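Cas13d (uncultured Ruminococcus sp, PDB 6IV9) binds a CRISPR RNA and, as an effector with two HEPN domains, probably matures that RNA and cleaves target RNA guided by it. Local coordinates at residues Ala353-Leu366 with Asp479-Asn491. The protein carries 2 engineered substitutions. Numbering follows the deposited sequence.
Sequences ADDIIRLYYDFIVL and DFDEKILDSEKKN. With nucleotides of chain B.
Helix 353-366 packs against the connection between helices 467-475 and 497-505, whose short 3-10 turn around Ile484 and Leu485 faces the helix; the segments together bury 670 Å². At the start of the helix, Ile357 lays CD1 over one face of the Phe480 ring, a CH-pi contact 4.1 Å from the centroid and 25° off its normal, while Ala353 CB meets the far end of that ring at CZ, 3.7 Å away. Ile484 CD1 meets Asp354 OD1 at 3.3 Å. One turn on, the Leu485 methyl CD2 wedges between Ile357 CG2 and Tyr361 CB, 3.8 Å from each, and Phe333 and Ile334 of helix 333-336 also touch Leu485. Tyr361 swings its ring out to the loop, CG anti to the backbone N (chi1 -180°), and its OH accepts a nearly straight hydrogen bond from Lys490 N (3.1 Å, 167°). Asn330 ties both partners together, bonding Tyr361 OH through OD1 and Lys490 O through ND2. With a phenylalanine at Tyr361 the hydroxyl is gone, and Lys490 N and Asn330 OD1 would probably each lose a hydrogen-bond partner. The helix also approaches the bound RNA: Ile364 CG2 lies 3.5 Å from O4' of U43 of chain B. Arg358 CD comes 3.6 Å from Glu488 OE2, while its NE stays 4.4 Å off, beyond a salt bridge; Ser487 OG hydrogen-bonds that oxygen at its anti lone pair.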
loop_
_atom_site.group_PDB
_atom_site.type_symbol
_atom_site.label_atom_id
_atom_site.label_comp_id
_atom_site.label_asym_id
_atom_site.label_seq_id
_atom_site.Cartn_x
_atom_site.Cartn_y
_atom_site.Cartn_z
ATOM N N ALA A 353 38.540 2.920 0.081
ATOM C CA ALA A 353 37.667 3.162 -1.083
ATOM C C ALA A 353 36.783 1.946 -1.371
ATOM O O ALA A 353 35.615 2.137 -1.676
ATOM C CB ALA A 353 38.524 3.513 -2.263
ATOM N N ASP A 354 37.326 0.742 -1.260
ATOM C CA ASP A 354 36.543 -0.490 -1.527
ATOM C C ASP A 354 35.394 -0.596 -0.532
ATOM O O ASP A 354 34.338 -1.042 -0.911
ATOM C CB ASP A 354 37.400 -1.735 -1.351
ATOM C CG ASP A 354 38.275 -2.027 -2.548
ATOM O OD1 ASP A 354 38.333 -1.173 -3.447
ATOM O OD2 ASP A 354 38.905 -3.090 -2.551
ATOM N N ASP A 355 35.657 -0.243 0.713
ATOM C CA ASP A 355 34.632 -0.279 1.776
ATOM C C ASP A 355 33.520 0.712 1.441
ATOM O O ASP A 355 32.385 0.365 1.592
ATOM C CB ASP A 355 35.252 0.147 3.096
ATOM C CG ASP A 355 34.566 -0.492 4.273
ATOM O OD1 ASP A 355 33.945 -1.529 4.067
ATOM O OD2 ASP A 355 34.653 0.063 5.367
ATOM N N ILE A 356 33.885 1.899 0.996
ATOM C CA ILE A 356 32.890 2.943 0.647
ATOM C C ILE A 356 32.027 2.440 -0.507
ATOM O O ILE A 356 30.838 2.648 -0.470
ATOM C CB ILE A 356 33.614 4.258 0.316
ATOM C CG1 ILE A 356 34.199 4.872 1.585
ATOM C CG2 ILE A 356 32.708 5.228 -0.410
ATOM C CD1 ILE A 356 35.178 5.958 1.325
ATOM N N ILE A 357 32.641 1.803 -1.489
ATOM C CA ILE A 357 31.884 1.308 -2.664
ATOM C C ILE A 357 30.880 0.249 -2.207
ATOM O O ILE A 357 29.757 0.299 -2.647
ATOM C CB ILE A 357 32.852 0.805 -3.744
ATOM C CG1 ILE A 357 33.622 1.971 -4.364
ATOM C CG2 ILE A 357 32.113 0.011 -4.791
ATOM C CD1 ILE A 357 34.818 1.563 -5.184
ATOM N N ARG A 358 31.301 -0.665 -1.343
ATOM C CA ARG A 358 30.375 -1.710 -0.858
ATOM C C ARG A 358 29.249 -1.062 -0.045
ATOM O O ARG A 358 28.112 -1.450 -0.227
ATOM C CB ARG A 358 31.163 -2.783 -0.116
ATOM C CG ARG A 358 32.084 -3.561 -1.042
ATOM C CD ARG A 358 32.666 -4.806 -0.419
ATOM N NE ARG A 358 33.466 -4.472 0.735
ATOM C CZ ARG A 358 34.788 -4.498 0.764
ATOM N NH1 ARG A 358 35.470 -4.900 -0.290
ATOM N NH2 ARG A 358 35.429 -4.128 1.853
ATOM N N LEU A 359 29.581 -0.098 0.803
ATOM C CA LEU A 359 28.548 0.585 1.614
ATOM C C LEU A 359 27.576 1.332 0.699
ATOM O O LEU A 359 26.414 1.360 0.997
ATOM C CB LEU A 359 29.215 1.525 2.613
ATOM C CG LEU A 359 29.801 0.853 3.848
ATOM C CD1 LEU A 359 30.781 1.764 4.550
ATOM C CD2 LEU A 359 28.713 0.414 4.797
ATOM N N TYR A 360 28.085 1.959 -0.348
ATOM C CA TYR A 360 27.230 2.719 -1.285
ATOM C C TYR A 360 26.271 1.784 -2.018
ATOM O O TYR A 360 25.126 2.129 -2.192
ATOM C CB TYR A 360 28.038 3.631 -2.198
ATOM C CG TYR A 360 27.187 4.689 -2.836
ATOM C CD1 TYR A 360 26.809 5.810 -2.133
ATOM C CD2 TYR A 360 26.716 4.551 -4.120
ATOM C CE1 TYR A 360 26.008 6.782 -2.694
ATOM C CE2 TYR A 360 25.920 5.515 -4.703
ATOM C CZ TYR A 360 25.563 6.633 -3.987
ATOM O OH TYR A 360 24.790 7.588 -4.551
ATOM N N TYR A 361 26.746 0.604 -2.401
ATOM C CA TYR A 361 25.844 -0.366 -3.058
ATOM C C TYR A 361 24.743 -0.720 -2.057
ATOM O O TYR A 361 23.613 -0.831 -2.444
ATOM C CB TYR A 361 26.571 -1.630 -3.516
ATOM C CG TYR A 361 25.669 -2.625 -4.191
ATOM C CD1 TYR A 361 25.409 -2.544 -5.539
ATOM C CD2 TYR A 361 25.047 -3.628 -3.483
ATOM C CE1 TYR A 361 24.562 -3.426 -6.175
ATOM C CE2 TYR A 361 24.190 -4.518 -4.099
ATOM C CZ TYR A 361 23.950 -4.422 -5.453
ATOM O OH TYR A 361 23.126 -5.290 -6.085
ATOM N N ASP A 362 25.115 -0.891 -0.798
ATOM C CA ASP A 362 24.121 -1.225 0.248
ATOM C C ASP A 362 23.128 -0.072 0.362
ATOM O O ASP A 362 21.951 -0.320 0.309
ATOM C CB ASP A 362 24.810 -1.428 1.595
ATOM C CG ASP A 362 23.888 -1.704 2.767
ATOM O OD1 ASP A 362 22.794 -1.169 2.798
ATOM O OD2 ASP A 362 24.304 -2.427 3.646
ATOM N N PHE A 363 23.629 1.145 0.403
ATOM C CA PHE A 363 22.779 2.339 0.576
ATOM C C PHE A 363 21.755 2.431 -0.556
ATOM O O PHE A 363 20.664 2.847 -0.293
ATOM C CB PHE A 363 23.687 3.564 0.621
ATOM C CG PHE A 363 22.996 4.895 0.710
ATOM C CD1 PHE A 363 22.560 5.385 1.922
ATOM C CD2 PHE A 363 22.810 5.667 -0.413
ATOM C CE1 PHE A 363 21.939 6.613 2.002
ATOM C CE2 PHE A 363 22.187 6.893 -0.332
ATOM C CZ PHE A 363 21.749 7.358 0.874
ATOM N N ILE A 364 22.153 2.154 -1.790
ATOM C CA ILE A 364 21.205 2.216 -2.936
ATOM C C ILE A 364 20.240 1.027 -3.015
ATOM O O ILE A 364 19.060 1.252 -3.096
ATOM C CB ILE A 364 21.983 2.377 -4.253
ATOM C CG1 ILE A 364 22.777 3.680 -4.275
ATOM C CG2 ILE A 364 21.062 2.265 -5.449
ATOM C CD1 ILE A 364 21.925 4.909 -4.304
ATOM N N VAL A 365 20.766 -0.189 -2.982
ATOM C CA VAL A 365 19.960 -1.410 -3.248
ATOM C C VAL A 365 19.389 -2.060 -1.987
ATOM O O VAL A 365 18.261 -2.506 -2.048
ATOM C CB VAL A 365 20.802 -2.415 -4.050
ATOM C CG1 VAL A 365 20.044 -3.681 -4.350
ATOM C CG2 VAL A 365 21.333 -1.801 -5.328
ATOM N N LEU A 366 20.211 -2.238 -0.964
ATOM C CA LEU A 366 19.765 -2.871 0.298
ATOM C C LEU A 366 19.069 -1.857 1.211
ATOM O O LEU A 366 18.217 -2.273 1.973
ATOM C CB LEU A 366 20.964 -3.524 0.989
ATOM C CG LEU A 366 21.610 -4.685 0.244
ATOM C CD1 LEU A 366 20.586 -5.707 -0.179
ATOM C CD2 LEU A 366 22.344 -4.203 -0.969
ATOM N N ASP A 479 38.905 4.427 -12.073
ATOM C CA ASP A 479 39.681 3.169 -12.118
ATOM C C ASP A 479 39.348 2.299 -10.907
ATOM O O ASP A 479 40.166 2.220 -9.995
ATOM C CB ASP A 479 41.174 3.435 -12.319
ATOM C CG ASP A 479 41.936 2.217 -12.816
ATOM O OD1 ASP A 479 41.474 1.586 -13.792
ATOM O OD2 ASP A 479 42.983 1.908 -12.221
ATOM N N PHE A 480 38.151 1.731 -10.894
ATOM C CA PHE A 480 37.767 0.779 -9.827
ATOM C C PHE A 480 37.202 -0.452 -10.527
ATOM O O PHE A 480 36.519 -0.306 -11.513
ATOM C CB PHE A 480 36.858 1.432 -8.787
ATOM C CG PHE A 480 37.581 2.268 -7.767
ATOM C CD1 PHE A 480 38.258 1.677 -6.721
ATOM C CD2 PHE A 480 37.597 3.645 -7.859
ATOM C CE1 PHE A 480 38.939 2.441 -5.793
ATOM C CE2 PHE A 480 38.271 4.408 -6.925
ATOM C CZ PHE A 480 38.937 3.807 -5.892
ATOM N N ASP A 481 37.585 -1.625 -10.061
ATOM C CA ASP A 481 37.098 -2.879 -10.664
ATOM C C ASP A 481 35.653 -3.089 -10.221
ATOM O O ASP A 481 35.409 -3.075 -9.036
ATOM C CB ASP A 481 37.956 -4.045 -10.178
ATOM C CG ASP A 481 37.864 -5.288 -11.037
ATOM O OD1 ASP A 481 37.018 -5.335 -11.929
ATOM O OD2 ASP A 481 38.654 -6.202 -10.798
ATOM N N GLU A 482 34.781 -3.375 -11.179
ATOM C CA GLU A 482 33.341 -3.648 -10.953
ATOM C C GLU A 482 33.190 -4.926 -10.124
ATOM O O GLU A 482 32.226 -5.041 -9.390
ATOM C CB GLU A 482 32.612 -3.771 -12.285
ATOM C CG GLU A 482 31.109 -3.883 -12.155
ATOM C CD GLU A 482 30.424 -2.788 -11.354
ATOM O OE1 GLU A 482 30.938 -1.660 -11.321
ATOM O OE2 GLU A 482 29.380 -3.086 -10.766
ATOM N N LYS A 483 34.191 -5.807 -10.176
ATOM C CA LYS A 483 34.186 -7.129 -9.497
ATOM C C LYS A 483 34.288 -6.975 -7.980
ATOM O O LYS A 483 34.002 -7.923 -7.281
ATOM C CB LYS A 483 35.247 -8.053 -10.084
ATOM C CG LYS A 483 35.144 -8.215 -11.586
ATOM C CD LYS A 483 35.340 -9.616 -12.052
ATOM C CE LYS A 483 35.347 -9.733 -13.561
ATOM N NZ LYS A 483 36.159 -10.882 -14.027
ATOM N N ILE A 484 34.549 -5.761 -7.510
ATOM C CA ILE A 484 34.661 -5.457 -6.056
ATOM C C ILE A 484 33.322 -5.768 -5.380
ATOM O O ILE A 484 33.315 -6.136 -4.218
ATOM C CB ILE A 484 35.014 -3.974 -5.883
ATOM C CG1 ILE A 484 36.500 -3.713 -6.108
ATOM C CG2 ILE A 484 34.561 -3.455 -4.545
ATOM C CD1 ILE A 484 36.827 -2.242 -6.160
ATOM N N LEU A 485 32.239 -5.610 -6.132
ATOM C CA LEU A 485 30.858 -5.762 -5.614
ATOM C C LEU A 485 30.312 -7.163 -5.850
ATOM O O LEU A 485 29.199 -7.387 -5.467
ATOM C CB LEU A 485 29.969 -4.731 -6.306
ATOM C CG LEU A 485 30.223 -3.287 -5.902
ATOM C CD1 LEU A 485 29.433 -2.345 -6.774
ATOM C CD2 LEU A 485 29.913 -3.071 -4.440
ATOM N N ASP A 486 31.116 -8.094 -6.355
ATOM C CA ASP A 486 30.571 -9.435 -6.674
ATOM C C ASP A 486 29.967 -10.076 -5.422
ATOM O O ASP A 486 29.011 -10.809 -5.555
ATOM C CB ASP A 486 31.621 -10.331 -7.325
ATOM C CG ASP A 486 31.755 -10.114 -8.818
ATOM O OD1 ASP A 486 30.965 -9.357 -9.364
ATOM O OD2 ASP A 486 32.650 -10.722 -9.411
ATOM N N SER A 487 30.581 -9.865 -4.269
ATOM C CA SER A 487 30.076 -10.445 -3.002
ATOM C C SER A 487 28.800 -9.751 -2.499
ATOM O O SER A 487 28.127 -10.356 -1.696
ATOM C CB SER A 487 31.131 -10.478 -1.941
ATOM O OG SER A 487 31.655 -9.192 -1.708
ATOM N N GLU A 488 28.570 -8.497 -2.872
ATOM C CA GLU A 488 27.415 -7.726 -2.350
ATOM C C GLU A 488 26.211 -7.739 -3.287
ATOM O O GLU A 488 25.119 -7.578 -2.796
ATOM C CB GLU A 488 27.783 -6.252 -2.227
ATOM C CG GLU A 488 29.128 -6.012 -1.593
ATOM C CD GLU A 488 29.291 -6.536 -0.183
ATOM O OE1 GLU A 488 28.546 -6.093 0.687
ATOM O OE2 GLU A 488 30.169 -7.370 0.032
ATOM N N LYS A 489 26.431 -7.959 -4.574
ATOM C CA LYS A 489 25.353 -7.853 -5.579
ATOM C C LYS A 489 24.212 -8.829 -5.308
ATOM O O LYS A 489 24.459 -9.967 -4.953
ATOM C CB LYS A 489 25.919 -8.051 -6.983
ATOM C CG LYS A 489 26.566 -6.825 -7.605
ATOM C CD LYS A 489 27.115 -7.106 -8.974
ATOM C CE LYS A 489 27.641 -5.899 -9.716
ATOM N NZ LYS A 489 27.638 -4.740 -8.816
ATOM N N LYS A 490 22.993 -8.339 -5.509
ATOM C CA LYS A 490 21.774 -9.156 -5.364
ATOM C C LYS A 490 21.361 -9.610 -6.761
ATOM O O LYS A 490 21.277 -8.782 -7.631
ATOM C CB LYS A 490 20.708 -8.354 -4.625
ATOM C CG LYS A 490 20.943 -8.275 -3.131
ATOM C CD LYS A 490 20.454 -9.510 -2.423
ATOM C CE LYS A 490 21.453 -10.125 -1.477
ATOM N NZ LYS A 490 21.770 -9.242 -0.334
ATOM N N ASN A 491 21.117 -10.898 -6.923
ATOM C CA ASN A 491 20.748 -11.501 -8.222
ATOM C C ASN A 491 19.386 -12.193 -8.106
ATOM O O ASN A 491 18.998 -12.542 -7.016
ATOM C CB ASN A 491 21.836 -12.471 -8.682
ATOM C CG ASN A 491 23.200 -11.820 -8.794
ATOM O OD1 ASN A 491 24.127 -12.180 -8.084
ATOM N ND2 ASN A 491 23.333 -10.867 -9.689
ATOM P P U B 43 16.621 5.417 -5.556
ATOM O OP1 U B 43 16.170 4.337 -4.602
ATOM O OP2 U B 43 17.067 6.702 -5.021
ATOM O "O5'" U B 43 17.782 4.713 -6.380
ATOM C "C5'" U B 43 18.401 5.369 -7.496
ATOM C "C4'" U B 43 19.717 4.697 -7.817
ATOM O "O4'" U B 43 19.381 3.387 -8.312
ATOM C "C3'" U B 43 20.530 5.339 -8.955
ATOM O "O3'" U B 43 21.367 6.306 -8.341
ATOM C "C2'" U B 43 21.279 4.128 -9.532
ATOM O "O2'" U B 43 22.285 3.812 -8.596
ATOM C "C1'" U B 43 20.212 3.030 -9.418
ATOM N N1 U B 43 19.374 2.886 -10.617
ATOM C C2 U B 43 19.954 2.380 -11.755
ATOM O O2 U B 43 21.107 2.006 -11.799
ATOM N N3 U B 43 19.130 2.320 -12.843
ATOM C C4 U B 43 17.816 2.700 -12.914
ATOM O O4 U B 43 17.209 2.570 -13.975
ATOM C C5 U B 43 17.281 3.212 -11.698
ATOM C C6 U B 43 18.057 3.290 -10.617
#